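Local coordinates for NreA protein (Staphylococcus carnosus subsp. carnosus TM300, PDB 4IUH) that serves as a cytosolic nitrate receptor, built on a GAF domain, in the staphylococcal nitrate regulation system, at residues Lys37-Ala42 against Gly136-Arg141; Asn63-Tyr68 against Leu111-Thr116; Ile43-Asp48 against Trp57-Gly62. All coordinates share one frame; numbering follows the deposited sequence.

Contact 1. Residues Lys37-Ala42 against Gly136-Arg141; sequences KFDFAA and GQREGR
A classic beta bulge in the antiparallel GAF sheet sets this contact: Asp39 and Phe40, where strand 40-47 begins, both face Gly136 near the end of strand 128-138. Phe40 and Gly136 form a hydrogen-bonded pair, with Gly136 N to Phe40 O at 2.8 Å and nearly straight, while the return bond from Phe40 N to Gly136 O is weak. At the bulge, Asp39 N donates to Gln137 OE1 at 2.9 Å, approaching nearly along the C=O axis. Gln137 gets there by bending at CB-CG (chi2 -76°), which lays its amide beside Phe38 and brings NE2 to Lys37 O in a weak bond; NE2 also donates to Pro142 O.

The Asp39 side chain crosses those of Gln137 and Arg141 at about a right angle. Asp39 OD2 accepts twice: Arg138 N comes to the anti lone pair at 2.9 Å, and Arg141 NH1 closes a salt bridge at 2.6 Å from above the carboxylate plane. Asp39 thus ties the strand start to both ends of the type I' turn Arg138-Arg141, and this pairing would be expected to favour its charged form. A water lies within bonding reach of Gln137 OE1 and, more weakly, of Asp39 OD1. Gly136 O meets the edge of the Phe38 ring, 3.5 Å from CD1. Arg138 NH2 lies 3.4 Å from Phe40 CB, its guanidinium steeply inclined to the ring; NH1 of that group forms a salt bridge to Glu113.

Lys37 ends helix 25-36 with a Schellman motif. Phe38 packs on Leu135, Leu143 and Pro144, whereas Phe40 reaches Leu134 and, on strand 115-125, Leu115.

Contact 2. Residues Asn63-Tyr68 against Leu111-Thr116; sequences NINYRY and LSEALT
The irregular chain of Asn63-Tyr68 runs past the end of helix 108-112, with the CA atoms of Ile64 and Glu113, and of Arg67 and Ser112, each 6.3 Å apart. Glu113, bent at chi2 (-72°), carries its carboxylate back to the loop, where the syn lone pair of OE2 accepts Ile64 N at 2.8 Å. The same oxygen has a second, charged partner in Arg138. Ile64 CG1 rests 3.4 Å from Glu113 OE2 as the two side chains slide past each other in opposite directions.

Asn65 uses both ends of its amide. Asn65 ND2 donates to Ser112 O at 3.1 Å, close to the amide plane, and OD1 accepts Arg67 N on an in-plane lone pair. A water donates to Asn65 OD1 and to Glu113 OE1, 2.7 Å away, and accepts from Ser112 OG and, weakly, from Tyr68 N, so four groups from both segments hold it. Arg67 CB packs against Ser112 CB at 4.0 Å. Within the loop, Asn63 ND2 donates to Asn65 O.

An Asx turn at Asn65 meets a helix C-cap: the Schellman motif, with Ala114 as its C-prime residue, that ends helix 108-112.

Contact 3. Residues Ile43-Asp48 against Trp57-Gly62; sequences IALPED and WKYASG
Ile43 O is approached by two consecutive backbone N-H groups, Lys58 N at 3.0 Å and Tyr59 N at 3.4 Å. Both bonds are weak, the first because it is strongly bent (123°), the second because it is long though nearly straight. Trp57 CA adds a CA-H...O contact to the same oxygen. The bond from the N-H of the same residue is firm: Ile43 N donates to Tyr59 O at 2.8 Å.

Lys58 and Tyr59 both facing Ile43 makes a classic beta bulge, set in the hairpin formed by strands 40-47 and 54-61. The latter is the outermost strand at this end of the antiparallel sheet of the GAF domain, and the two short segments run at 151° to each other.

The two sheet faces carry different apolar contacts. On one, Ala44 CB sits over the face of the six-membered ring of Trp57, 3.6 Å from its centroid, in a CH-pi contact; the methyl is also 3.5 Å from both CE3 and CZ3 of Trp57. With CG anti to its carbonyl carbon (chi1 -63°), Trp57 brings the benzene part of the indole to the alanine, and Ala80 of helix 78-86 touches both residues.

On the other face the Tyr59 ring is met at its edge. Leu45 CD1 lies 4.0 Å from Tyr59 CE2 near the ring plane, and Ile43 CB lies beside CD2. Leu45 CD1 also brushes Lys58 CD, the aliphatic part of a chain extended as far as CE. Leu29 of helix 25-36 packs against both Ile43 and Tyr59, while Leu45 reaches Phe159 and Tyr130.

Contacts 1 and 3 share strand 40-47 and join it to its two sheet neighbours, 128-138 and 54-61; both are largely buried and each contains a classic beta bulge. Contact 1, at the strand ends, is dominated by polar and charged groups, whereas contact 3 relies on apolar side chains on both faces. Contact 2 is only partly buried and lacks strand pairing: a loop meets a helix end through side-chain-to-backbone bonds and a shared water. It meets contact 1 through neighbouring strands 115-125 and 128-138, where Gln137 O and Thr116 N probably bond, and contact 3 through Tyr68, which packs on Trp57 and Ala60. In the chain, contacts 2 and 3 nest inside the loop closed by contact 1.

Contact 1. Residues Lys37-Ala42 against Gly136-Arg141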
ATOM      1  N   LYS A  37       6.018  12.866  -4.638  1.00 29.27           N
ATOM      2  CA  LYS A  37       6.535  12.513  -5.961  1.00 29.88           C
ATOM      3  C   LYS A  37       6.572  11.006  -6.218  1.00 27.06           C
ATOM      4  O   LYS A  37       7.617  10.448  -6.560  1.00 26.81           O
ATOM      5  CB  LYS A  37       7.916  13.131  -6.212  1.00 32.18           C
ATOM      6  CG  LYS A  37       7.906  14.632  -6.485  1.00 35.94           C
ATOM      7  CD  LYS A  37       7.791  15.439  -5.202  1.00 36.76           C
ATOM      8  CE  LYS A  37       7.776  16.944  -5.483  1.00 40.94           C
ATOM      9  NZ  LYS A  37       7.336  17.737  -4.293  1.00 42.00           N
ATOM     10  N   PHE A  38       5.426  10.354  -6.050  1.00 23.14           N
ATOM     11  CA  PHE A  38       5.279   8.956  -6.430  1.00 21.03           C
ATOM     12  C   PHE A  38       4.432   8.826  -7.704  1.00 22.02           C
ATOM     13  O   PHE A  38       3.579   9.664  -7.984  1.00 23.73           O
ATOM     14  CB  PHE A  38       4.642   8.160  -5.288  1.00 18.62           C
ATOM     15  CG  PHE A  38       5.609   7.747  -4.210  1.00 17.50           C
ATOM     16  CD1 PHE A  38       6.336   6.569  -4.326  1.00 16.20           C
ATOM     17  CD2 PHE A  38       5.781   8.523  -3.074  1.00 18.14           C
ATOM     18  CE1 PHE A  38       7.222   6.180  -3.336  1.00 15.62           C
ATOM     19  CE2 PHE A  38       6.663   8.139  -2.079  1.00 17.59           C
ATOM     20  CZ  PHE A  38       7.383   6.961  -2.213  1.00 16.34           C
ATOM     21  N   ASP A  39       4.674   7.779  -8.478  1.00 21.34           N
ATOM     22  CA  ASP A  39       3.844   7.488  -9.642  1.00 22.44           C
ATOM     23  C   ASP A  39       2.476   6.891  -9.261  1.00 21.13           C
ATOM     24  O   ASP A  39       1.498   7.030  -9.997  1.00 22.66           O
ATOM     25  CB  ASP A  39       4.582   6.539 -10.592  1.00 22.58           C
ATOM     26  CG  ASP A  39       5.802   7.187 -11.242  1.00 24.78           C
ATOM     27  OD1 ASP A  39       5.714   8.373 -11.636  1.00 27.25           O
ATOM     28  OD2 ASP A  39       6.851   6.514 -11.358  1.00 24.37           O
ATOM     29  N   PHE A  40       2.417   6.229  -8.109  1.00 18.71           N
ATOM     30  CA  PHE A  40       1.239   5.464  -7.729  1.00 17.55           C
ATOM     31  C   PHE A  40       1.055   5.433  -6.217  1.00 15.94           C
ATOM     32  O   PHE A  40       2.024   5.365  -5.464  1.00 14.96           O
ATOM     33  CB  PHE A  40       1.347   4.030  -8.268  1.00 16.58           C
ATOM     34  CG  PHE A  40       0.217   3.122  -7.842  1.00 15.60           C
ATOM     35  CD1 PHE A  40      -1.045   3.259  -8.389  1.00 17.07           C
ATOM     36  CD2 PHE A  40       0.426   2.122  -6.903  1.00 13.61           C
ATOM     37  CE1 PHE A  40      -2.080   2.419  -7.998  1.00 16.55           C
ATOM     38  CE2 PHE A  40      -0.607   1.275  -6.510  1.00 13.08           C
ATOM     39  CZ  PHE A  40      -1.857   1.425  -7.057  1.00 14.53           C
ATOM     40  N   ALA A  41      -0.198   5.475  -5.781  1.00 16.07           N
ATOM     41  CA  ALA A  41      -0.530   5.308  -4.372  1.00 14.90           C
ATOM     42  C   ALA A  41      -1.877   4.600  -4.225  1.00 14.79           C
ATOM     43  O   ALA A  41      -2.772   4.767  -5.059  1.00 16.27           O
ATOM     44  CB  ALA A  41      -0.550   6.654  -3.660  1.00 16.14           C
ATOM     45  N   ALA A  42      -2.019   3.806  -3.167  1.00 13.43           N
ATOM     46  CA  ALA A  42      -3.276   3.118  -2.918  1.00 13.62           C
ATOM     47  C   ALA A  42      -3.478   2.809  -1.442  1.00 12.96           C
ATOM     48  O   ALA A  42      -2.518   2.684  -0.682  1.00 11.96           O
ATOM     49  CB  ALA A  42      -3.358   1.841  -3.746  1.00 13.14           C
ATOM     50  N   GLY A 136       4.153   3.707  -4.668  1.00 12.57           N
ATOM     51  CA  GLY A 136       4.900   2.998  -5.692  1.00 12.82           C
ATOM     52  C   GLY A 136       5.461   3.852  -6.820  1.00 14.75           C
ATOM     53  O   GLY A 136       4.953   4.946  -7.109  1.00 16.07           O
ATOM     54  N   GLN A 137       6.523   3.348  -7.445  1.00 15.29           N
ATOM     55  CA  GLN A 137       7.125   3.990  -8.612  1.00 17.51           C
ATOM     56  C   GLN A 137       7.043   3.065  -9.821  1.00 18.19           C
ATOM     57  O   GLN A 137       6.889   1.852  -9.679  1.00 16.95           O
ATOM     58  CB  GLN A 137       8.600   4.339  -8.359  1.00 18.42           C
ATOM     59  CG  GLN A 137       8.870   5.287  -7.198  1.00 18.39           C
ATOM     60  CD  GLN A 137       8.527   6.732  -7.520  1.00 20.29           C
ATOM     61  OE1 GLN A 137       7.442   7.028  -8.017  1.00 20.60           O
ATOM     62  NE2 GLN A 137       9.457   7.641  -7.233  1.00 21.96           N
ATOM     63  N   ARG A 138       7.149   3.641 -11.011  1.00 20.57           N
ATOM     64  CA  ARG A 138       7.230   2.851 -12.230  1.00 21.94           C
ATOM     65  C   ARG A 138       8.501   3.191 -13.002  1.00 24.33           C
ATOM     66  O   ARG A 138       9.198   4.157 -12.682  1.00 25.14           O
ATOM     67  CB  ARG A 138       6.002   3.086 -13.112  1.00 23.35           C
ATOM     68  CG  ARG A 138       4.678   2.750 -12.441  1.00 21.54           C
ATOM     69  CD  ARG A 138       3.496   3.017 -13.362  1.00 23.54           C
ATOM     70  NE  ARG A 138       2.425   3.722 -12.654  1.00 22.98           N
ATOM     71  CZ  ARG A 138       1.324   3.135 -12.205  1.00 21.87           C
ATOM     72  NH1 ARG A 138       1.143   1.843 -12.418  1.00 21.24           N
ATOM     73  NH2 ARG A 138       0.398   3.834 -11.564  1.00 21.77           N
ATOM     74  N   GLU A 139       8.803   2.368 -14.002  1.00 25.75           N
ATOM     75  CA  GLU A 139       9.829   2.673 -14.992  1.00 28.80           C
ATOM     76  C   GLU A 139      11.191   3.017 -14.412  1.00 29.04           C
ATOM     77  O   GLU A 139      11.865   3.920 -14.898  1.00 31.60           O
ATOM     78  CB  GLU A 139       9.353   3.797 -15.906  1.00 31.58           C
ATOM     79  CG  GLU A 139       8.105   3.438 -16.676  1.00 32.33           C
ATOM     80  CD  GLU A 139       7.744   4.479 -17.702  1.00 35.88           C
ATOM     81  OE1 GLU A 139       7.384   4.090 -18.834  1.00 38.38           O
ATOM     82  OE2 GLU A 139       7.821   5.685 -17.383  1.00 36.54           O
ATOM     83  N   GLY A 140      11.587   2.296 -13.370  1.00 26.76           N
ATOM     84  CA  GLY A 140      12.925   2.416 -12.833  1.00 27.36           C
ATOM     85  C   GLY A 140      13.182   3.606 -11.932  1.00 27.17           C
ATOM     86  O   GLY A 140      14.287   3.747 -11.409  1.00 27.93           O
ATOM     87  N   ARG A 141      12.174   4.456 -11.742  1.00 26.53           N
ATOM     88  CA  ARG A 141      12.329   5.636 -10.888  1.00 26.70           C
ATOM     89  C   ARG A 141      12.526   5.235  -9.436  1.00 24.41           C
ATOM     90  O   ARG A 141      11.702   4.528  -8.874  1.00 21.98           O
ATOM     91  CB  ARG A 141      11.123   6.566 -11.007  1.00 26.80           C
ATOM     92  CG  ARG A 141      10.922   7.129 -12.394  1.00 29.71           C
ATOM     93  CD  ARG A 141       9.575   7.827 -12.545  1.00 29.90           C
ATOM     94  NE  ARG A 141       9.235   7.927 -13.959  1.00 32.57           N
ATOM     95  CZ  ARG A 141       8.251   7.262 -14.556  1.00 32.22           C
ATOM     96  NH1 ARG A 141       7.463   6.456 -13.863  1.00 29.23           N
ATOM     97  NH2 ARG A 141       8.047   7.425 -15.859  1.00 35.31           N
TER
HETATM   98  O   HOH W   1       7.416   9.431  -9.888  1.00 24.11           O

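Contact 2. Residues Asn63-Tyr68 against Leu111-Thr116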
ATOM      1  N   ASN A  63      -3.304   5.351 -10.760  1.00 24.72           N
ATOM      2  CA  ASN A  63      -3.455   4.024 -11.344  1.00 24.38           C
ATOM      3  C   ASN A  63      -3.421   4.094 -12.865  1.00 27.35           C
ATOM      4  O   ASN A  63      -3.917   5.050 -13.452  1.00 30.19           O
ATOM      5  CB  ASN A  63      -4.766   3.387 -10.875  1.00 24.30           C
ATOM      6  CG  ASN A  63      -5.964   4.306 -11.065  1.00 27.08           C
ATOM      7  OD1 ASN A  63      -6.049   5.362 -10.442  1.00 27.33           O
ATOM      8  ND2 ASN A  63      -6.898   3.900 -11.921  1.00 29.54           N
ATOM      9  N   ILE A  64      -2.826   3.091 -13.503  1.00 27.29           N
ATOM     10  CA  ILE A  64      -2.773   3.072 -14.964  1.00 30.49           C
ATOM     11  C   ILE A  64      -3.927   2.278 -15.580  1.00 32.43           C
ATOM     12  O   ILE A  64      -4.224   2.420 -16.767  1.00 35.92           O
ATOM     13  CB  ILE A  64      -1.413   2.576 -15.504  1.00 30.15           C
ATOM     14  CG1 ILE A  64      -1.070   1.200 -14.931  1.00 27.45           C
ATOM     15  CG2 ILE A  64      -0.323   3.588 -15.184  1.00 29.61           C
ATOM     16  CD1 ILE A  64       0.155   0.560 -15.563  1.00 27.73           C
ATOM     17  N   ASN A  65      -4.572   1.448 -14.766  1.00 30.34           N
ATOM     18  CA  ASN A  65      -5.816   0.791 -15.156  1.00 32.37           C
ATOM     19  C   ASN A  65      -6.689   0.549 -13.933  1.00 30.60           C
ATOM     20  O   ASN A  65      -6.405   1.070 -12.854  1.00 28.22           O
ATOM     21  CB  ASN A  65      -5.547  -0.519 -15.891  1.00 33.04           C
ATOM     22  CG  ASN A  65      -4.619  -1.429 -15.126  1.00 29.62           C
ATOM     23  OD1 ASN A  65      -5.016  -2.056 -14.142  1.00 27.64           O
ATOM     24  ND2 ASN A  65      -3.368  -1.507 -15.570  1.00 29.28           N
ATOM     25  N   TYR A  66      -7.746  -0.240 -14.094  1.00 32.11           N
ATOM     26  CA  TYR A  66      -8.665  -0.489 -12.988  1.00 31.08           C
ATOM     27  C   TYR A  66      -8.646  -1.933 -12.480  1.00 29.43           C
ATOM     28  O   TYR A  66      -9.575  -2.363 -11.799  1.00 29.60           O
ATOM     29  CB  TYR A  66     -10.092  -0.076 -13.364  1.00 34.67           C
ATOM     30  CG  TYR A  66     -10.268   1.415 -13.558  1.00 36.41           C
ATOM     31  CD1 TYR A  66     -10.255   2.282 -12.473  1.00 34.76           C
ATOM     32  CD2 TYR A  66     -10.458   1.958 -14.825  1.00 40.17           C
ATOM     33  CE1 TYR A  66     -10.420   3.646 -12.642  1.00 36.73           C
ATOM     34  CE2 TYR A  66     -10.623   3.320 -15.002  1.00 42.19           C
ATOM     35  CZ  TYR A  66     -10.600   4.160 -13.907  1.00 40.43           C
ATOM     36  OH  TYR A  66     -10.763   5.519 -14.072  1.00 42.79           O
ATOM     37  N   ARG A  67      -7.588  -2.672 -12.797  1.00 39.15           N
ATOM     38  CA  ARG A  67      -7.495  -4.069 -12.379  1.00 39.03           C
ATOM     39  C   ARG A  67      -7.358  -4.237 -10.866  1.00 35.50           C
ATOM     40  O   ARG A  67      -7.733  -5.275 -10.317  1.00 33.94           O
ATOM     41  CB  ARG A  67      -6.361  -4.796 -13.109  1.00 41.95           C
ATOM     42  CG  ARG A  67      -6.696  -5.148 -14.556  1.00 44.25           C
ATOM     43  CD  ARG A  67      -5.893  -6.346 -15.047  1.00 45.37           C
ATOM     44  NE  ARG A  67      -4.469  -6.046 -15.153  1.00 46.31           N
ATOM     45  CZ  ARG A  67      -3.884  -5.585 -16.255  1.00 47.87           C
ATOM     46  NH1 ARG A  67      -4.604  -5.371 -17.353  1.00 48.98           N
ATOM     47  NH2 ARG A  67      -2.580  -5.337 -16.262  1.00 47.79           N
ATOM     48  N   TYR A  68      -6.834  -3.213 -10.196  1.00 22.22           N
ATOM     49  CA  TYR A  68      -6.659  -3.262  -8.747  1.00 19.79           C
ATOM     50  C   TYR A  68      -8.002  -3.480  -8.045  1.00 20.76           C
ATOM     51  O   TYR A  68      -8.055  -4.078  -6.972  1.00 19.52           O
ATOM     52  CB  TYR A  68      -5.991  -1.980  -8.234  1.00 18.43           C
ATOM     53  CG  TYR A  68      -6.897  -0.765  -8.256  1.00 20.07           C
ATOM     54  CD1 TYR A  68      -6.988   0.041  -9.386  1.00 22.20           C
ATOM     55  CD2 TYR A  68      -7.669  -0.427  -7.149  1.00 19.92           C
ATOM     56  CE1 TYR A  68      -7.818   1.145  -9.411  1.00 24.14           C
ATOM     57  CE2 TYR A  68      -8.505   0.674  -7.166  1.00 21.81           C
ATOM     58  CZ  TYR A  68      -8.573   1.456  -8.298  1.00 23.91           C
ATOM     59  OH  TYR A  68      -9.401   2.554  -8.313  1.00 26.19           O
ATOM     60  N   LEU A 111       1.975  -6.322 -10.115  1.00 20.62           N
ATOM     61  CA  LEU A 111       1.962  -6.677 -11.530  1.00 24.75           C
ATOM     62  C   LEU A 111       0.948  -5.848 -12.325  1.00 30.60           C
ATOM     63  O   LEU A 111       1.243  -5.384 -13.425  1.00 32.99           O
ATOM     64  CB  LEU A 111       1.680  -8.173 -11.703  1.00 24.18           C
ATOM     65  CG  LEU A 111       2.759  -9.113 -11.159  1.00 19.70           C
ATOM     66  CD1 LEU A 111       2.359 -10.577 -11.317  1.00 21.10           C
ATOM     67  CD2 LEU A 111       4.096  -8.852 -11.838  1.00 20.54           C
ATOM     68  N   SER A 112      -0.245  -5.666 -11.765  1.00 18.65           N
ATOM     69  CA  SER A 112      -1.291  -4.910 -12.446  1.00 20.39           C
ATOM     70  C   SER A 112      -0.911  -3.436 -12.662  1.00 20.76           C
ATOM     71  O   SER A 112      -1.303  -2.830 -13.655  1.00 22.84           O
ATOM     72  CB  SER A 112      -2.625  -5.016 -11.697  1.00 20.06           C
ATOM     73  OG  SER A 112      -2.606  -4.260 -10.498  1.00 17.94           O
ATOM     74  N   GLU A 113      -0.144  -2.863 -11.743  1.00 25.57           N
ATOM     75  CA  GLU A 113       0.252  -1.463 -11.886  1.00 24.25           C
ATOM     76  C   GLU A 113       1.698  -1.279 -12.345  1.00 22.69           C
ATOM     77  O   GLU A 113       2.183  -0.154 -12.403  1.00 20.21           O
ATOM     78  CB  GLU A 113      -0.005  -0.681 -10.591  1.00 17.93           C
ATOM     79  CG  GLU A 113      -1.476  -0.435 -10.295  1.00 17.70           C
ATOM     80  CD  GLU A 113      -2.098   0.592 -11.232  1.00 20.12           C
ATOM     81  OE1 GLU A 113      -3.270   0.414 -11.631  1.00 21.75           O
ATOM     82  OE2 GLU A 113      -1.413   1.585 -11.564  1.00 20.85           O
ATOM     83  N   ALA A 114       2.374  -2.383 -12.667  1.00 19.30           N
ATOM     84  CA  ALA A 114       3.741  -2.349 -13.204  1.00 20.18           C
ATOM     85  C   ALA A 114       4.718  -1.573 -12.318  1.00 18.77           C
ATOM     86  O   ALA A 114       5.502  -0.751 -12.807  1.00 20.09           O
ATOM     87  CB  ALA A 114       3.745  -1.785 -14.623  1.00 23.24           C
ATOM     88  N   LEU A 115       4.660  -1.828 -11.015  1.00 16.48           N
ATOM     89  CA  LEU A 115       5.497  -1.112 -10.063  1.00 15.41           C
ATOM     90  C   LEU A 115       6.927  -1.634 -10.110  1.00 15.83           C
ATOM     91  O   LEU A 115       7.148  -2.841 -10.147  1.00 15.75           O
ATOM     92  CB  LEU A 115       4.931  -1.232  -8.646  1.00 13.35           C
ATOM     93  CG  LEU A 115       3.496  -0.727  -8.459  1.00 13.15           C
ATOM     94  CD1 LEU A 115       3.091  -0.735  -6.986  1.00 11.51           C
ATOM     95  CD2 LEU A 115       3.320   0.658  -9.061  1.00 14.59           C
ATOM     96  N   THR A 116       7.888  -0.718 -10.103  1.00 16.61           N
ATOM     97  CA  THR A 116       9.298  -1.082 -10.144  1.00 17.48           C
ATOM     98  C   THR A 116       9.974  -0.801  -8.807  1.00 16.41           C
ATOM     99  O   THR A 116      11.076  -1.263  -8.548  1.00 17.01           O
ATOM    100  CB  THR A 116      10.032  -0.337 -11.277  1.00 20.05           C
ATOM    101  OG1 THR A 116       9.895   1.076 -11.092  1.00 20.40           O
ATOM    102  CG2 THR A 116       9.440  -0.718 -12.626  1.00 21.68           C
TER
HETATM  103  O   HOH W   2      -4.310  -2.098 -11.370  1.00 22.16           O

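Contact 3. Residues Ile43-Asp48 against Trp57-Gly62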
ATOM      1  N   ILE A  43      -4.741   2.699  -1.042  1.00 13.94           N
ATOM      2  CA  ILE A  43      -5.082   2.325   0.327  1.00 13.83           C
ATOM      3  C   ILE A  43      -5.838   1.002   0.335  1.00 13.76           C
ATOM      4  O   ILE A  43      -6.842   0.839  -0.366  1.00 14.93           O
ATOM      5  CB  ILE A  43      -5.934   3.404   1.037  1.00 15.66           C
ATOM      6  CG1 ILE A  43      -5.195   4.744   1.073  1.00 16.17           C
ATOM      7  CG2 ILE A  43      -6.265   2.971   2.454  1.00 15.93           C
ATOM      8  CD1 ILE A  43      -6.031   5.889   1.616  1.00 18.46           C
ATOM      9  N   ALA A  44      -5.330   0.059   1.118  1.00 12.76           N
ATOM     10  CA  ALA A  44      -5.975  -1.225   1.323  1.00 13.03           C
ATOM     11  C   ALA A  44      -6.710  -1.192   2.658  1.00 14.22           C
ATOM     12  O   ALA A  44      -6.119  -0.864   3.687  1.00 14.07           O
ATOM     13  CB  ALA A  44      -4.945  -2.332   1.325  1.00 11.71           C
ATOM     14  N   LEU A  45      -7.996  -1.529   2.640  1.00 15.80           N
ATOM     15  CA  LEU A  45      -8.811  -1.474   3.850  1.00 17.47           C
ATOM     16  C   LEU A  45      -9.685  -2.716   3.996  1.00 18.69           C
ATOM     17  O   LEU A  45     -10.057  -3.342   3.000  1.00 18.83           O
ATOM     18  CB  LEU A  45      -9.674  -0.206   3.858  1.00 19.21           C
ATOM     19  CG  LEU A  45      -8.932   1.119   4.070  1.00 18.82           C
ATOM     20  CD1 LEU A  45      -9.826   2.306   3.727  1.00 20.83           C
ATOM     21  CD2 LEU A  45      -8.429   1.235   5.498  1.00 19.05           C
ATOM     22  N   PRO A  46     -10.002  -3.085   5.247  1.00 19.95           N
ATOM     23  CA  PRO A  46     -10.871  -4.237   5.510  1.00 21.66           C
ATOM     24  C   PRO A  46     -12.326  -3.975   5.116  1.00 24.00           C
ATOM     25  O   PRO A  46     -12.813  -2.852   5.235  1.00 25.01           O
ATOM     26  CB  PRO A  46     -10.737  -4.437   7.024  1.00 22.78           C
ATOM     27  CG  PRO A  46     -10.334  -3.101   7.544  1.00 22.53           C
ATOM     28  CD  PRO A  46      -9.461  -2.506   6.488  1.00 20.14           C
ATOM     29  N   GLU A  47     -13.001  -5.019   4.650  1.00 27.95           N
ATOM     30  CA  GLU A  47     -14.366  -4.922   4.146  1.00 30.58           C
ATOM     31  C   GLU A  47     -15.093  -6.223   4.503  1.00 32.83           C
ATOM     32  O   GLU A  47     -14.449  -7.244   4.744  1.00 31.90           O
ATOM     33  CB  GLU A  47     -14.320  -4.719   2.629  1.00 29.79           C
ATOM     34  CG  GLU A  47     -15.614  -4.298   1.967  1.00 32.70           C
ATOM     35  CD  GLU A  47     -15.430  -4.030   0.476  1.00 32.34           C
ATOM     36  OE1 GLU A  47     -15.979  -4.804  -0.343  1.00 33.88           O
ATOM     37  OE2 GLU A  47     -14.733  -3.049   0.121  1.00 30.78           O
ATOM     38  N   ASP A  48     -16.422  -6.193   4.551  1.00 35.57           N
ATOM     39  CA  ASP A  48     -17.196  -7.392   4.888  1.00 38.25           C
ATOM     40  C   ASP A  48     -17.346  -8.378   3.728  1.00 38.64           C
ATOM     41  O   ASP A  48     -17.720  -8.001   2.618  1.00 39.04           O
ATOM     42  CB  ASP A  48     -18.585  -7.022   5.410  1.00 42.08           C
ATOM     43  CG  ASP A  48     -18.540  -6.346   6.761  1.00 42.67           C
ATOM     44  OD1 ASP A  48     -18.386  -7.055   7.776  1.00 43.51           O
ATOM     45  OD2 ASP A  48     -18.668  -5.104   6.810  1.00 42.66           O
ATOM     46  N   TRP A  57      -8.206  -3.016  -2.244  1.00 16.09           N
ATOM     47  CA  TRP A  57      -7.621  -1.713  -2.505  1.00 15.58           C
ATOM     48  C   TRP A  57      -8.762  -0.735  -2.813  1.00 17.73           C
ATOM     49  O   TRP A  57      -9.183  -0.577  -3.959  1.00 19.19           O
ATOM     50  CB  TRP A  57      -6.597  -1.795  -3.638  1.00 14.79           C
ATOM     51  CG  TRP A  57      -5.418  -2.677  -3.298  1.00 13.02           C
ATOM     52  CD1 TRP A  57      -5.218  -3.973  -3.687  1.00 12.98           C
ATOM     53  CD2 TRP A  57      -4.298  -2.326  -2.483  1.00 11.53           C
ATOM     54  NE1 TRP A  57      -4.031  -4.450  -3.172  1.00 11.54           N
ATOM     55  CE2 TRP A  57      -3.444  -3.452  -2.433  1.00 10.65           C
ATOM     56  CE3 TRP A  57      -3.916  -1.158  -1.808  1.00 11.20           C
ATOM     57  CZ2 TRP A  57      -2.240  -3.445  -1.723  1.00  9.53           C
ATOM     58  CZ3 TRP A  57      -2.721  -1.155  -1.105  1.00 10.07           C
ATOM     59  CH2 TRP A  57      -1.902  -2.293  -1.065  1.00  9.26           C
ATOM     60  N   LYS A  58      -9.269  -0.111  -1.755  1.00 18.89           N
ATOM     61  CA  LYS A  58     -10.467   0.720  -1.818  1.00 21.39           C
ATOM     62  C   LYS A  58     -10.208   2.037  -2.555  1.00 22.15           C
ATOM     63  O   LYS A  58     -11.058   2.505  -3.306  1.00 24.53           O
ATOM     64  CB  LYS A  58     -10.981   0.984  -0.399  1.00 22.03           C
ATOM     65  CG  LYS A  58     -12.389   1.554  -0.299  1.00 25.10           C
ATOM     66  CD  LYS A  58     -12.954   1.326   1.110  1.00 25.96           C
ATOM     67  CE  LYS A  58     -14.340   1.936   1.283  1.00 29.39           C
ATOM     68  NZ  LYS A  58     -14.291   3.418   1.459  1.00 30.49           N
ATOM     69  N   TYR A  59      -9.031   2.621  -2.347  1.00 19.95           N
ATOM     70  CA  TYR A  59      -8.669   3.868  -3.013  1.00 20.87           C
ATOM     71  C   TYR A  59      -7.348   3.730  -3.761  1.00 19.25           C
ATOM     72  O   TYR A  59      -6.403   3.114  -3.264  1.00 17.10           O
ATOM     73  CB  TYR A  59      -8.563   5.013  -2.000  1.00 21.40           C
ATOM     74  CG  TYR A  59      -9.807   5.232  -1.169  1.00 23.35           C
ATOM     75  CD1 TYR A  59     -10.828   6.061  -1.615  1.00 26.34           C
ATOM     76  CD2 TYR A  59      -9.959   4.611   0.067  1.00 22.61           C
ATOM     77  CE1 TYR A  59     -11.970   6.265  -0.857  1.00 28.51           C
ATOM     78  CE2 TYR A  59     -11.094   4.809   0.833  1.00 24.77           C
ATOM     79  CZ  TYR A  59     -12.094   5.639   0.366  1.00 27.68           C
ATOM     80  OH  TYR A  59     -13.221   5.838   1.128  1.00 30.18           O
ATOM     81  N   ALA A  60      -7.285   4.311  -4.953  1.00 20.69           N
ATOM     82  CA  ALA A  60      -6.046   4.356  -5.720  1.00 19.80           C
ATOM     83  C   ALA A  60      -5.838   5.731  -6.366  1.00 21.81           C
ATOM     84  O   ALA A  60      -6.797   6.431  -6.698  1.00 24.35           O
ATOM     85  CB  ALA A  60      -6.027   3.266  -6.766  1.00 19.79           C
ATOM     86  N   SER A  61      -4.574   6.105  -6.528  1.00 21.00           N
ATOM     87  CA  SER A  61      -4.199   7.385  -7.119  1.00 23.06           C
ATOM     88  C   SER A  61      -3.054   7.171  -8.099  1.00 22.87           C
ATOM     89  O   SER A  61      -2.023   6.594  -7.745  1.00 20.76           O
ATOM     90  CB  SER A  61      -3.767   8.362  -6.024  1.00 22.92           C
ATOM     91  OG  SER A  61      -3.319   9.587  -6.572  1.00 25.14           O
ATOM     92  N   GLY A  62      -3.237   7.627  -9.333  1.00 25.48           N
ATOM     93  CA  GLY A  62      -2.222   7.476 -10.358  1.00 25.99           C
ATOM     94  C   GLY A  62      -2.209   6.082 -10.955  1.00 25.02           C
ATOM     95  O   GLY A  62      -1.224   5.667 -11.569  1.00 24.83           O
TER